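Side-chain contact in SufC protein (Thermus thermophilus, PDB 2D2E), which probably binds and hydrolyses ATP as the cytoplasmic ABC-type ATPase of the Suf system for iron-sulfur cluster assembly: residues T120-A125 with L157-P162. Sequence-based numbering, arbitrary orientation. Where two conformers were deposited one is given.
Sequences TKVKKA and LLVLEP
Ala125 sets its methyl between Leu158 and Val159, joining helix 115-129 to the C-terminal end of helix 148-160. In the ABC-ATPase fold this is the helical subdomain, and helix 148-160, which begins at the end of what is, by family, the ABC signature motif, runs from there back toward the core strand 164-168. The closest approach between side chains is Ala125 CB to Leu158 CB, 3.7 Å; with so small a residue on one side, the backbones come close, Ala125 CA lying 5.7 Å from Leu158 CA. In the conformer described, one of two for this residue, Leu158 CD1 lies 3.6 Å from Ala125 O, a van der Waals contact of methyl with carbonyl oxygen, while the side chain also touches Leu128 and Leu129. Val159 meets the same methyl with one branch, CG2, at 4.0 Å from Ala125 CB. CG2 stands anti to the carbonyl carbon and CG1 anti to the backbone N (chi1 174°), which directs the CG2 branch to helix 115-129. Val159 CG2 also grazes Val122 CG2 at 4.4 Å, although the CB of Val122 is directed away from helix 148-160. Leu101 and Leu105 of helix 97-109 pack against Val159, making the joint a three-helix one, and Val122 also touches Leu136 of a loop. No direct hydrogen bond crosses; the polar link is at the margin, where helix 148-160 ends and Glu161 turns off with positive phi (49°). Lys121, its chain extended beyond CB, carries NZ toward that end and also forms a salt bridge with Glu117. The opposite charge of Glu161 stays separate, OE1 lying 4.9 Å from Lys121 NZ. One water spans the gap, accepting from Lys121 NZ at 3.3 Å and donating to Val159 O at 2.9 Å, with a weak second donation to Glu161 OE1.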
loop_
_atom_site.group_PDB
_atom_site.type_symbol
_atom_site.label_atom_id
_atom_site.label_comp_id
_atom_site.label_asym_id
_atom_site.label_seq_id
_atom_site.Cartn_x
_atom_site.Cartn_y
_atom_site.Cartn_z
ATOM N N THR A 120 6.036 -23.956 0.768
ATOM C CA THR A 120 7.357 -23.513 0.352
ATOM C C THR A 120 7.363 -21.989 0.322
ATOM O O THR A 120 8.299 -21.349 0.811
ATOM C CB THR A 120 7.712 -24.107 -1.024
ATOM O OG1 THR A 120 7.861 -25.530 -0.876
ATOM C CG2 THR A 120 9.009 -23.518 -1.558
ATOM N N LYS A 121 6.289 -21.405 -0.203
ATOM C CA LYS A 121 6.176 -19.948 -0.275
ATOM C C LYS A 121 5.999 -19.315 1.098
ATOM O O LYS A 121 6.576 -18.251 1.393
ATOM C CB LYS A 121 5.013 -19.567 -1.194
ATOM C CG LYS A 121 5.342 -19.809 -2.662
ATOM C CD LYS A 121 4.180 -19.425 -3.564
ATOM C CE LYS A 121 4.569 -19.545 -5.024
ATOM N NZ LYS A 121 3.408 -19.245 -5.897
ATOM N N VAL A 122 5.203 -19.965 1.943
ATOM C CA VAL A 122 4.979 -19.477 3.291
ATOM C C VAL A 122 6.283 -19.527 4.074
ATOM O O VAL A 122 6.623 -18.576 4.772
ATOM C CB VAL A 122 3.913 -20.324 4.041
ATOM C CG1 VAL A 122 4.073 -20.152 5.532
ATOM C CG2 VAL A 122 2.514 -19.891 3.625
ATOM N N LYS A 123 7.015 -20.635 3.960
ATOM C CA LYS A 123 8.271 -20.744 4.688
ATOM C C LYS A 123 9.248 -19.645 4.278
ATOM O O LYS A 123 9.909 -19.062 5.140
ATOM C CB LYS A 123 8.889 -22.140 4.496
ATOM C CG LYS A 123 8.114 -23.216 5.256
ATOM C CD LYS A 123 8.688 -24.618 5.064
ATOM C CE LYS A 123 8.011 -25.639 5.977
ATOM N NZ LYS A 123 8.513 -25.633 7.396
ATOM N N LYS A 124 9.333 -19.341 2.984
ATOM C CA LYS A 124 10.255 -18.285 2.539
ATOM C C LYS A 124 9.833 -16.940 3.126
ATOM O O LYS A 124 10.674 -16.166 3.599
ATOM C CB LYS A 124 10.292 -18.207 1.015
ATOM N N ALA A 125 8.529 -16.670 3.126
ATOM C CA ALA A 125 8.030 -15.412 3.673
ATOM C C ALA A 125 8.354 -15.309 5.159
ATOM O O ALA A 125 8.788 -14.263 5.636
ATOM C CB ALA A 125 6.520 -15.296 3.446
ATOM N N LEU A 157 1.245 -9.756 1.783
ATOM C CA LEU A 157 2.142 -8.993 0.906
ATOM C C LEU A 157 3.301 -9.850 0.405
ATOM O O LEU A 157 3.618 -9.842 -0.781
ATOM C CB LEU A 157 2.722 -7.771 1.643
ATOM C CG LEU A 157 3.714 -6.898 0.852
ATOM C CD1 LEU A 157 2.973 -6.090 -0.243
ATOM C CD2 LEU A 157 4.420 -5.934 1.811
ATOM N N LEU A 158 3.941 -10.579 1.314
ATOM C CA LEU A 158 5.071 -11.421 0.931
ATOM C C LEU A 158 4.671 -12.662 0.137
ATOM O O LEU A 158 5.363 -13.052 -0.809
ATOM C CB LEU A 158 5.855 -11.848 2.176
ATOM C CG LEU A 158 6.974 -10.900 2.621
ATOM C CD1 LEU A 158 7.536 -11.382 3.920
ATOM C CD2 LEU A 158 8.076 -10.852 1.587
ATOM N N VAL A 159 3.561 -13.283 0.514
ATOM C CA VAL A 159 3.111 -14.495 -0.173
ATOM C C VAL A 159 2.502 -14.288 -1.559
ATOM O O VAL A 159 2.751 -15.084 -2.484
ATOM C CB VAL A 159 2.112 -15.269 0.735
ATOM C CG1 VAL A 159 1.510 -16.455 -0.003
ATOM C CG2 VAL A 159 2.853 -15.770 1.999
ATOM N N LEU A 160 1.720 -13.222 -1.708
ATOM C CA LEU A 160 1.068 -12.925 -2.982
ATOM C C LEU A 160 2.012 -12.339 -4.029
ATOM O O LEU A 160 1.678 -12.303 -5.211
ATOM C CB LEU A 160 -0.116 -11.981 -2.769
ATOM C CG LEU A 160 -1.303 -12.583 -2.004
ATOM C CD1 LEU A 160 -2.408 -11.546 -1.859
ATOM C CD2 LEU A 160 -1.822 -13.804 -2.738
ATOM N N GLU A 161 3.180 -11.880 -3.595
ATOM C CA GLU A 161 4.170 -11.320 -4.517
ATOM C C GLU A 161 3.683 -10.277 -5.523
ATOM O O GLU A 161 3.845 -10.436 -6.725
ATOM C CB GLU A 161 4.835 -12.456 -5.302
ATOM C CG GLU A 161 5.641 -13.425 -4.475
ATOM C CD GLU A 161 6.506 -14.311 -5.342
ATOM O OE1 GLU A 161 5.946 -15.019 -6.208
ATOM O OE2 GLU A 161 7.741 -14.289 -5.157
ATOM N N PRO A 162 3.054 -9.200 -5.042
ATOM C CA PRO A 162 2.581 -8.169 -5.974
ATOM C C PRO A 162 3.769 -7.400 -6.559
ATOM O O PRO A 162 4.869 -7.437 -6.006
ATOM C CB PRO A 162 1.729 -7.273 -5.084
ATOM C CG PRO A 162 2.451 -7.376 -3.756
ATOM C CD PRO A 162 2.777 -8.837 -3.643
HETATM O O HOH W 1 2.919 -16.095 -5.204
#